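Long-range contacts in botulinum neurotoxin type C1 (Clostridium botulinum, PDB 3R4S), which is a clostridial neurotoxin whose receptor-binding fragment, seen here, binds sialic acid at two sites, consistent with cell entry through two ganglioside molecules: residues A[139-143]-A[279-283]; A[267-272]-A[392-396]; A[352-358]-A[370-376]. The contacts are given in a common frame with arbitrary orientation. Residue numbers count along the deposited sequence, not the author numbering.

The three contacts sample the receptor-binding fragment from the seam between its two parts to its carbohydrate sites. Contact 1 joins a loop of the N-terminal, concanavalin-like part to one of the C-terminal, trefoil-like part. Contacts 2 and 3 both lie in the latter, their centres about 27 and 29 Å from that of contact 1. Contact 2 supplies Asn267, Ser268 and Arg269 to the pocket of N-acetyl-beta-neuraminic acid. Contact 3 stands beside the second sugar, N-acetyl-alpha-neuraminic acid, with the Ile354 side chain about 4 Å from it. Contact 3 is nested in the chain loop closed by contact 2; their nearest atoms are about 9 Å apart and their centres about 23 Å.

Contact 1 of 3, residues A[139-143]-A[279-283]; sequences NNAPG and NNDFN
Two irregular loops meet here without a hydrogen bond between them. Residues 140-143 form a type I beta turn, closed by Gly143 N to Asn140 O at 3.0 Å, with Ala141 (phi/psi -62/-35) and Pro142 (-73/-2) at its corners; the proline ring tolerates phi -73° at the third position, and no amide hydrogen is needed there, since Gly143 N closes the turn. Gly143 leaves the turn at phi 103°, psi 151°, where a side chain would jam against the preceding carbonyl. Opposite, Asn279 (-67/-20) and Asn280 (-90/2) curl before the chain extends at Asp281 and Phe282. The backbones are nearest at Pro142 CA and Asn280 CA, 4.1 Å apart, and Pro142 CA makes a CA-H...O contact of 3.2 Å with Asn280 O. This is surface packing between the lectin-like and trefoil-like parts of the receptor-binding fragment, burying 222 Å². Lys88 also hydrogen-bonds Asn280 O from the N-terminal side of the seam. Ala141, small enough for the close approach, sets CB 3.2 Å from Asn279 O. Phe282, with chi1 near -72° (m), brings its ring alongside the proline, CE2 lying 3.5 Å from Pro142 CG, while Tyr241 packs edge-to-face with the same ring.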
loop_
_atom_site.group_PDB
_atom_site.type_symbol
_atom_site.label_atom_id
_atom_site.label_comp_id
_atom_site.label_asym_id
_atom_site.label_seq_id
_atom_site.Cartn_x
_atom_site.Cartn_y
_atom_site.Cartn_z
ATOM N N ASN A 139 -13.289 5.322 0.362
ATOM C CA ASN A 139 -12.655 4.199 -0.315
ATOM C C ASN A 139 -11.804 3.358 0.626
ATOM O O ASN A 139 -11.020 2.517 0.184
ATOM C CB ASN A 139 -11.839 4.699 -1.501
ATOM C CG ASN A 139 -12.720 5.221 -2.618
ATOM O OD1 ASN A 139 -13.871 4.801 -2.756
ATOM N ND2 ASN A 139 -12.192 6.144 -3.417
ATOM N N ASN A 140 -11.989 3.581 1.925
ATOM C CA ASN A 140 -11.126 3.001 2.941
ATOM C C ASN A 140 -11.816 2.787 4.282
ATOM O O ASN A 140 -11.263 3.148 5.320
ATOM C CB ASN A 140 -9.898 3.894 3.156
ATOM C CG ASN A 140 -8.948 3.873 1.975
ATOM O OD1 ASN A 140 -8.190 2.915 1.789
ATOM N ND2 ASN A 140 -8.986 4.926 1.162
ATOM N N ALA A 141 -13.004 2.181 4.268
ATOM C CA ALA A 141 -13.734 1.884 5.510
ATOM C C ALA A 141 -12.998 0.920 6.445
ATOM O O ALA A 141 -13.089 1.045 7.671
ATOM C CB ALA A 141 -15.141 1.355 5.196
ATOM N N PRO A 142 -12.276 -0.059 5.873
ATOM C CA PRO A 142 -11.461 -0.953 6.706
ATOM C C PRO A 142 -10.209 -0.260 7.257
ATOM O O PRO A 142 -9.453 -0.888 7.989
ATOM C CB PRO A 142 -11.040 -2.060 5.731
ATOM C CG PRO A 142 -11.894 -1.872 4.503
ATOM C CD PRO A 142 -12.236 -0.433 4.451
ATOM N N GLY A 143 -9.990 1.003 6.898
ATOM C CA GLY A 143 -8.815 1.750 7.339
ATOM C C GLY A 143 -7.769 1.871 6.241
ATOM O O GLY A 143 -7.679 0.998 5.378
ATOM N N ASN A 279 -18.628 -3.725 6.318
ATOM C CA ASN A 279 -17.891 -2.748 5.521
ATOM C C ASN A 279 -16.556 -2.319 6.103
ATOM O O ASN A 279 -15.698 -1.809 5.384
ATOM C CB ASN A 279 -18.753 -1.515 5.277
ATOM C CG ASN A 279 -19.801 -1.758 4.233
ATOM O OD1 ASN A 279 -19.488 -2.207 3.127
ATOM N ND2 ASN A 279 -21.060 -1.481 4.573
ATOM N N ASN A 280 -16.389 -2.522 7.404
ATOM C CA ASN A 280 -15.181 -2.100 8.094
ATOM C C ASN A 280 -14.108 -3.180 8.101
ATOM O O ASN A 280 -13.039 -2.995 8.678
ATOM C CB ASN A 280 -15.508 -1.697 9.532
ATOM C CG ASN A 280 -16.518 -0.568 9.604
ATOM O OD1 ASN A 280 -16.503 0.352 8.785
ATOM N ND2 ASN A 280 -17.404 -0.633 10.593
ATOM N N ASP A 281 -14.394 -4.313 7.469
ATOM C CA ASP A 281 -13.419 -5.390 7.409
ATOM C C ASP A 281 -13.392 -6.057 6.036
ATOM O O ASP A 281 -14.272 -5.843 5.210
ATOM C CB ASP A 281 -13.729 -6.453 8.462
ATOM C CG ASP A 281 -13.771 -5.891 9.869
ATOM O OD1 ASP A 281 -12.744 -6.002 10.571
ATOM O OD2 ASP A 281 -14.833 -5.358 10.273
ATOM N N PHE A 282 -12.355 -6.851 5.803
ATOM C CA PHE A 282 -12.333 -7.798 4.703
ATOM C C PHE A 282 -12.372 -9.168 5.352
ATOM O O PHE A 282 -11.339 -9.702 5.750
ATOM C CB PHE A 282 -11.060 -7.655 3.864
ATOM C CG PHE A 282 -11.021 -6.409 3.018
ATOM C CD1 PHE A 282 -11.811 -6.299 1.888
ATOM C CD2 PHE A 282 -10.187 -5.351 3.349
ATOM C CE1 PHE A 282 -11.777 -5.156 1.104
ATOM C CE2 PHE A 282 -10.146 -4.212 2.573
ATOM C CZ PHE A 282 -10.944 -4.116 1.444
ATOM N N ASN A 283 -13.564 -9.733 5.492
ATOM C CA ASN A 283 -13.679 -10.989 6.205
ATOM C C ASN A 283 -14.885 -11.819 5.785
ATOM O O ASN A 283 -15.453 -12.563 6.586
ATOM C CB ASN A 283 -13.682 -10.736 7.719
ATOM C CG ASN A 283 -14.920 -9.988 8.191
ATOM O OD1 ASN A 283 -15.845 -9.725 7.418
ATOM N ND2 ASN A 283 -14.941 -9.644 9.477
#

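Contact 2 of 3, residues A[267-272]-A[392-396]; sequences NSRQIV and FRLGG. With SLB (N-acetyl-beta-neuraminic acid), chain C.
One direct hydrogen bond ties the segments: Gly395 N donates to Ser268 OG at 2.8 Å, the short hydroxyl side chain (m rotamer) suiting an acceptor so near the backbone. Gly395 has phi/psi 50/48, and a CB there would clash with Asn267 OD1, so glycine fits on both counts. Backbone bonds shape the facing loop: Asn267 N to Gln270 O (2.9 Å) and Gln270 N to Asn267 O (3.0 Å) close a type I' turn with Ser268 (58/40) and Arg269 (69/8) at its corners. Apolar packing centres on Leu394, whose CA lies 5.7 Å from Ser268 CA; branched, it touches two residues, its rotamer (m, t) placing CD2 3.7 Å from Gln270 CB and CD1 3.9 Å from Val272 CG1. Gln270 CG rests over one face of the Phe392 ring. Main-chain amides bind the sugar: Ser268 N reaches SLB O7 at 3.0 Å and Arg269 N reaches SLB O10 at 2.9 Å. Tyr286 and Ala266 add further hydrogen bonds, so the tip of hairpin 262-275, backed by the 392-396 loop, forms part of a sialic acid pocket.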
loop_
_atom_site.group_PDB
_atom_site.type_symbol
_atom_site.label_atom_id
_atom_site.label_comp_id
_atom_site.label_asym_id
_atom_site.label_seq_id
_atom_site.Cartn_x
_atom_site.Cartn_y
_atom_site.Cartn_z
ATOM N N ASN A 267 -21.718 -20.014 -6.944
ATOM C CA ASN A 267 -23.048 -20.526 -7.150
ATOM C C ASN A 267 -23.082 -21.378 -8.408
ATOM O O ASN A 267 -22.978 -20.862 -9.517
ATOM C CB ASN A 267 -23.998 -19.353 -7.293
ATOM C CG ASN A 267 -25.361 -19.661 -6.781
ATOM O OD1 ASN A 267 -26.052 -20.536 -7.311
ATOM N ND2 ASN A 267 -25.768 -18.951 -5.731
ATOM N N SER A 268 -23.218 -22.686 -8.225
ATOM C CA SER A 268 -23.206 -23.618 -9.337
ATOM C C SER A 268 -21.913 -23.477 -10.092
ATOM O O SER A 268 -21.904 -23.514 -11.313
ATOM C CB SER A 268 -24.383 -23.381 -10.286
ATOM O OG SER A 268 -25.617 -23.598 -9.631
ATOM N N ARG A 269 -20.823 -23.307 -9.349
ATOM C CA ARG A 269 -19.488 -23.228 -9.925
ATOM C C ARG A 269 -19.240 -21.959 -10.738
ATOM O O ARG A 269 -18.209 -21.837 -11.409
ATOM C CB ARG A 269 -19.181 -24.462 -10.762
ATOM C CG ARG A 269 -19.003 -25.718 -9.934
ATOM C CD ARG A 269 -18.716 -26.895 -10.836
ATOM N NE ARG A 269 -18.478 -28.108 -10.067
ATOM C CZ ARG A 269 -17.903 -29.195 -10.568
ATOM N NH1 ARG A 269 -17.506 -29.208 -11.837
ATOM N NH2 ARG A 269 -17.718 -30.261 -9.800
ATOM N N GLN A 270 -20.186 -21.027 -10.682
ATOM C CA GLN A 270 -19.972 -19.697 -11.229
ATOM C C GLN A 270 -19.627 -18.755 -10.081
ATOM O O GLN A 270 -20.397 -18.618 -9.129
ATOM C CB GLN A 270 -21.214 -19.186 -11.952
ATOM C CG GLN A 270 -21.071 -17.750 -12.470
ATOM C CD GLN A 270 -19.787 -17.555 -13.271
ATOM O OE1 GLN A 270 -18.959 -16.691 -12.956
ATOM N NE2 GLN A 270 -19.604 -18.374 -14.293
ATOM N N ILE A 271 -18.464 -18.112 -10.157
ATOM C CA ILE A 271 -18.114 -17.096 -9.162
ATOM C C ILE A 271 -19.018 -15.893 -9.322
ATOM O O ILE A 271 -19.307 -15.464 -10.444
ATOM C CB ILE A 271 -16.656 -16.651 -9.282
ATOM C CG1 ILE A 271 -15.734 -17.840 -9.022
ATOM C CG2 ILE A 271 -16.370 -15.518 -8.300
ATOM C CD1 ILE A 271 -14.272 -17.539 -9.258
ATOM N N VAL A 272 -19.484 -15.369 -8.195
ATOM C CA VAL A 272 -20.336 -14.186 -8.195
ATOM C C VAL A 272 -19.886 -13.246 -7.089
ATOM O O VAL A 272 -19.262 -13.673 -6.119
ATOM C CB VAL A 272 -21.825 -14.552 -7.970
ATOM C CG1 VAL A 272 -22.289 -15.541 -9.026
ATOM C CG2 VAL A 272 -22.032 -15.131 -6.569
ATOM N N PHE A 392 -27.548 -15.316 -15.886
ATOM C CA PHE A 392 -27.292 -16.741 -15.712
ATOM C C PHE A 392 -28.505 -17.423 -15.085
ATOM O O PHE A 392 -29.384 -16.772 -14.516
ATOM C CB PHE A 392 -26.119 -16.990 -14.750
ATOM C CG PHE A 392 -24.781 -16.491 -15.229
ATOM C CD1 PHE A 392 -23.889 -17.354 -15.861
ATOM C CD2 PHE A 392 -24.391 -15.182 -14.999
ATOM C CE1 PHE A 392 -22.641 -16.903 -16.278
ATOM C CE2 PHE A 392 -23.144 -14.729 -15.405
ATOM C CZ PHE A 392 -22.271 -15.581 -16.045
ATOM N N ARG A 393 -28.518 -18.749 -15.163
ATOM C CA ARG A 393 -29.393 -19.567 -14.343
ATOM C C ARG A 393 -28.485 -20.340 -13.402
ATOM O O ARG A 393 -27.796 -21.267 -13.817
ATOM C CB ARG A 393 -30.195 -20.554 -15.198
ATOM C CG ARG A 393 -31.163 -19.905 -16.177
ATOM C CD ARG A 393 -32.021 -20.966 -16.899
ATOM N NE ARG A 393 -33.002 -20.327 -17.774
ATOM C CZ ARG A 393 -32.797 -20.065 -19.059
ATOM N NH1 ARG A 393 -31.648 -20.394 -19.635
ATOM N NH2 ARG A 393 -33.745 -19.473 -19.768
ATOM N N LEU A 394 -28.480 -19.955 -12.136
ATOM C CA LEU A 394 -27.651 -20.626 -11.149
ATOM C C LEU A 394 -28.509 -21.136 -9.999
ATOM O O LEU A 394 -29.585 -20.607 -9.738
ATOM C CB LEU A 394 -26.590 -19.660 -10.604
ATOM C CG LEU A 394 -25.723 -18.880 -11.599
ATOM C CD1 LEU A 394 -24.855 -17.851 -10.862
ATOM C CD2 LEU A 394 -24.866 -19.827 -12.428
ATOM N N GLY A 395 -28.027 -22.162 -9.313
ATOM C CA GLY A 395 -28.660 -22.632 -8.091
ATOM C C GLY A 395 -30.158 -22.894 -8.151
ATOM O O GLY A 395 -30.907 -22.458 -7.277
ATOM N N GLY A 396 -30.609 -23.602 -9.175
ATOM C CA GLY A 396 -32.017 -23.957 -9.242
ATOM C C GLY A 396 -32.941 -22.955 -9.920
ATOM O O GLY A 396 -34.088 -23.297 -10.236
HETATM C C1 SLB C . -25.127 -22.659 -1.238
HETATM C C2 SLB C . -23.866 -23.282 -1.772
HETATM C C3 SLB C . -22.819 -22.183 -1.991
HETATM C C4 SLB C . -21.566 -22.746 -2.656
HETATM C C5 SLB C . -21.954 -23.386 -3.969
HETATM C C6 SLB C . -23.004 -24.474 -3.721
HETATM C C7 SLB C . -23.480 -24.994 -5.070
HETATM C C8 SLB C . -24.338 -26.259 -4.900
HETATM C C9 SLB C . -24.777 -26.825 -6.247
HETATM C C10 SLB C . -20.257 -23.977 -5.641
HETATM C C11 SLB C . -19.038 -24.810 -5.896
HETATM N N5 SLB C . -20.767 -24.104 -4.416
HETATM O O1A SLB C . -25.888 -22.028 -2.010
HETATM O O1B SLB C . -25.354 -22.781 -0.013
HETATM O O2 SLB C . -23.392 -24.198 -0.779
HETATM O O4 SLB C . -20.621 -21.702 -2.913
HETATM O O6 SLB C . -24.149 -24.003 -2.982
HETATM O O7 SLB C . -24.237 -23.929 -5.676
HETATM O O8 SLB C . -23.612 -27.264 -4.176
HETATM O O9 SLB C . -25.945 -26.112 -6.673
HETATM O O10 SLB C . -20.736 -23.238 -6.495
#

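Contact 3 of 3, residues A[352-358]-A[370-376]; sequences DNIIFQI and QIFKSNF
The amino group of Lys373 is the polar centre: NZ donates to Asp352 O (2.7 Å) and Ile355 O (2.8 Å), with a long salt bridge to Asp352 OD2 (3.9 Å). The long, flexible lysine side chain, whose CA-to-CB bond points away from 352-358, folds back (t, p, t, p) to bring NZ to these carbonyls. Water 1 joins Asp352 OD2 (2.7 Å) to Lys373 NZ (2.9 Å); water 2 joins Asp352 OD1 (2.6 Å) to Phe376 N (3.0 Å). Residues 352-354 form a 3-10 segment, and strand 356-358 then runs antiparallel to 370-374, their axes 4.4 Å apart at 148°. Gln357 and Phe372 make the hydrogen-bonded pair, Gln357 N to Phe372 O at 2.7 Å and Phe372 N to Gln357 O at 2.8 Å; Phe356-Lys373 and Ile358-Ile371 are non-hydrogen-bonded pairs. Ser374 N also donates to Ile355 O at 3.1 Å. Branched and aromatic side chains suit the buried side: Ile358 CG1 lies 4.2 Å from Ile371 CG1, and Phe356 CB 3.7 Å from Ile371 CG2. Further along, Ile355 CD1 packs 4.1 Å from Phe376 CB. Strands 307-314 and 381-392 flank this antiparallel beta hairpin of the trefoil-like domain, close to the N-acetyl-alpha-neuraminic acid site.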
loop_
_atom_site.group_PDB
_atom_site.type_symbol
_atom_site.label_atom_id
_atom_site.label_comp_id
_atom_site.label_asym_id
_atom_site.label_seq_id
_atom_site.Cartn_x
_atom_site.Cartn_y
_atom_site.Cartn_z
ATOM N N ASP A 352 -5.078 -25.556 -20.078
ATOM C CA ASP A 352 -4.893 -24.229 -20.638
ATOM C C ASP A 352 -5.878 -23.199 -20.087
ATOM O O ASP A 352 -5.510 -22.044 -19.867
ATOM C CB ASP A 352 -4.997 -24.254 -22.167
ATOM C CG ASP A 352 -4.882 -22.852 -22.777
ATOM O OD1 ASP A 352 -3.737 -22.396 -22.988
ATOM O OD2 ASP A 352 -5.931 -22.202 -23.026
ATOM N N ASN A 353 -7.126 -23.607 -19.873
ATOM C CA ASN A 353 -8.156 -22.644 -19.492
ATOM C C ASN A 353 -8.070 -22.139 -18.054
ATOM O O ASN A 353 -8.877 -21.303 -17.643
ATOM C CB ASN A 353 -9.575 -23.127 -19.844
ATOM C CG ASN A 353 -9.989 -24.383 -19.086
ATOM O OD1 ASN A 353 -9.375 -24.757 -18.087
ATOM N ND2 ASN A 353 -11.048 -25.041 -19.568
ATOM N N ILE A 354 -7.088 -22.606 -17.292
ATOM C CA ILE A 354 -6.876 -22.027 -15.958
ATOM C C ILE A 354 -5.661 -21.104 -15.899
ATOM O O ILE A 354 -5.385 -20.501 -14.855
ATOM C CB ILE A 354 -6.695 -23.089 -14.862
ATOM C CG1 ILE A 354 -5.297 -23.711 -14.960
ATOM C CG2 ILE A 354 -7.834 -24.128 -14.904
ATOM C CD1 ILE A 354 -4.952 -24.591 -13.785
ATOM N N ILE A 355 -4.951 -20.976 -17.015
ATOM C CA ILE A 355 -3.662 -20.278 -17.017
ATOM C C ILE A 355 -3.770 -18.761 -17.222
ATOM O O ILE A 355 -4.422 -18.293 -18.161
ATOM C CB ILE A 355 -2.690 -20.895 -18.054
ATOM C CG1 ILE A 355 -2.516 -22.397 -17.791
ATOM C CG2 ILE A 355 -1.333 -20.187 -18.023
ATOM C CD1 ILE A 355 -1.611 -23.084 -18.799
ATOM N N PHE A 356 -3.142 -18.005 -16.323
ATOM C CA PHE A 356 -3.120 -16.541 -16.408
ATOM C C PHE A 356 -1.701 -15.974 -16.282
ATOM O O PHE A 356 -0.769 -16.668 -15.828
ATOM C CB PHE A 356 -4.030 -15.923 -15.342
ATOM C CG PHE A 356 -5.486 -16.263 -15.526
ATOM C CD1 PHE A 356 -6.292 -15.479 -16.335
ATOM C CD2 PHE A 356 -6.037 -17.385 -14.913
ATOM C CE1 PHE A 356 -7.632 -15.789 -16.525
ATOM C CE2 PHE A 356 -7.371 -17.704 -15.095
ATOM C CZ PHE A 356 -8.175 -16.908 -15.903
ATOM N N GLN A 357 -1.537 -14.720 -16.707
ATOM C CA GLN A 357 -0.276 -13.992 -16.509
ATOM C C GLN A 357 -0.571 -12.696 -15.770
ATOM O O GLN A 357 -1.521 -11.990 -16.112
ATOM C CB GLN A 357 0.399 -13.680 -17.844
ATOM C CG GLN A 357 1.752 -12.952 -17.692
ATOM C CD GLN A 357 2.481 -12.742 -19.021
ATOM O OE1 GLN A 357 1.996 -12.034 -19.899
ATOM N NE2 GLN A 357 3.668 -13.337 -19.153
ATOM N N ILE A 358 0.236 -12.389 -14.756
ATOM C CA ILE A 358 -0.003 -11.220 -13.907
ATOM C C ILE A 358 0.957 -10.060 -14.197
ATOM O O ILE A 358 2.085 -10.275 -14.627
ATOM C CB ILE A 358 0.024 -11.584 -12.402
ATOM C CG1 ILE A 358 -0.669 -10.494 -11.585
ATOM C CG2 ILE A 358 1.471 -11.839 -11.925
ATOM C CD1 ILE A 358 -1.121 -10.960 -10.204
ATOM N N GLN A 370 -3.147 -6.354 -12.928
ATOM C CA GLN A 370 -3.944 -6.726 -14.074
ATOM C C GLN A 370 -3.611 -8.175 -14.366
ATOM O O GLN A 370 -2.466 -8.613 -14.177
ATOM C CB GLN A 370 -3.654 -5.835 -15.276
ATOM C CG GLN A 370 -4.203 -4.419 -15.123
ATOM C CD GLN A 370 -4.030 -3.598 -16.383
ATOM O OE1 GLN A 370 -2.936 -3.509 -16.913
ATOM N NE2 GLN A 370 -5.121 -3.009 -16.878
ATOM N N ILE A 371 -4.623 -8.926 -14.784
ATOM C CA ILE A 371 -4.470 -10.364 -14.943
ATOM C C ILE A 371 -4.954 -10.755 -16.323
ATOM O O ILE A 371 -6.096 -10.487 -16.704
ATOM C CB ILE A 371 -5.230 -11.117 -13.847
ATOM C CG1 ILE A 371 -4.797 -10.603 -12.470
ATOM C CG2 ILE A 371 -4.997 -12.633 -13.968
ATOM C CD1 ILE A 371 -5.707 -11.056 -11.325
ATOM N N PHE A 372 -4.053 -11.355 -17.083
ATOM C CA PHE A 372 -4.285 -11.609 -18.481
ATOM C C PHE A 372 -4.402 -13.106 -18.711
ATOM O O PHE A 372 -3.644 -13.886 -18.129
ATOM C CB PHE A 372 -3.115 -11.066 -19.303
ATOM C CG PHE A 372 -2.955 -9.570 -19.217
ATOM C CD1 PHE A 372 -3.548 -8.740 -20.163
ATOM C CD2 PHE A 372 -2.237 -8.997 -18.178
ATOM C CE1 PHE A 372 -3.412 -7.363 -20.083
ATOM C CE2 PHE A 372 -2.087 -7.615 -18.089
ATOM C CZ PHE A 372 -2.671 -6.797 -19.043
ATOM N N LYS A 373 -5.348 -13.497 -19.562
ATOM C CA LYS A 373 -5.480 -14.892 -19.978
ATOM C C LYS A 373 -4.293 -15.278 -20.846
ATOM O O LYS A 373 -3.957 -14.576 -21.801
ATOM C CB LYS A 373 -6.780 -15.119 -20.743
ATOM C CG LYS A 373 -7.017 -16.599 -21.071
ATOM C CD LYS A 373 -7.359 -17.404 -19.803
ATOM C CE LYS A 373 -7.354 -18.915 -20.075
ATOM N NZ LYS A 373 -5.959 -19.440 -20.233
ATOM N N SER A 374 -3.654 -16.393 -20.507
ATOM C CA SER A 374 -2.376 -16.746 -21.101
ATOM C C SER A 374 -2.320 -18.223 -21.447
ATOM O O SER A 374 -3.053 -19.015 -20.872
ATOM C CB SER A 374 -1.266 -16.431 -20.094
ATOM O OG SER A 374 0.016 -16.797 -20.576
ATOM N N ASN A 375 -1.437 -18.594 -22.375
ATOM C CA ASN A 375 -1.100 -20.003 -22.561
ATOM C C ASN A 375 0.085 -20.381 -21.652
ATOM O O ASN A 375 0.591 -19.537 -20.902
ATOM C CB ASN A 375 -0.831 -20.343 -24.040
ATOM C CG ASN A 375 0.438 -19.690 -24.577
ATOM O OD1 ASN A 375 0.878 -18.649 -24.083
ATOM N ND2 ASN A 375 1.032 -20.304 -25.593
ATOM N N PHE A 376 0.530 -21.633 -21.720
ATOM C CA PHE A 376 1.520 -22.143 -20.758
ATOM C C PHE A 376 2.842 -21.384 -20.739
ATOM O O PHE A 376 3.442 -21.220 -19.685
ATOM C CB PHE A 376 1.795 -23.634 -20.994
ATOM C CG PHE A 376 2.667 -23.905 -22.191
ATOM C CD1 PHE A 376 4.018 -24.187 -22.030
ATOM C CD2 PHE A 376 2.143 -23.858 -23.475
ATOM C CE1 PHE A 376 4.831 -24.436 -23.128
ATOM C CE2 PHE A 376 2.947 -24.097 -24.577
ATOM C CZ PHE A 376 4.296 -24.391 -24.404
HETATM O O HOH W 1 -5.587 -19.498 -23.137
HETATM O O HOH W 2 -1.433 -23.568 -22.775
#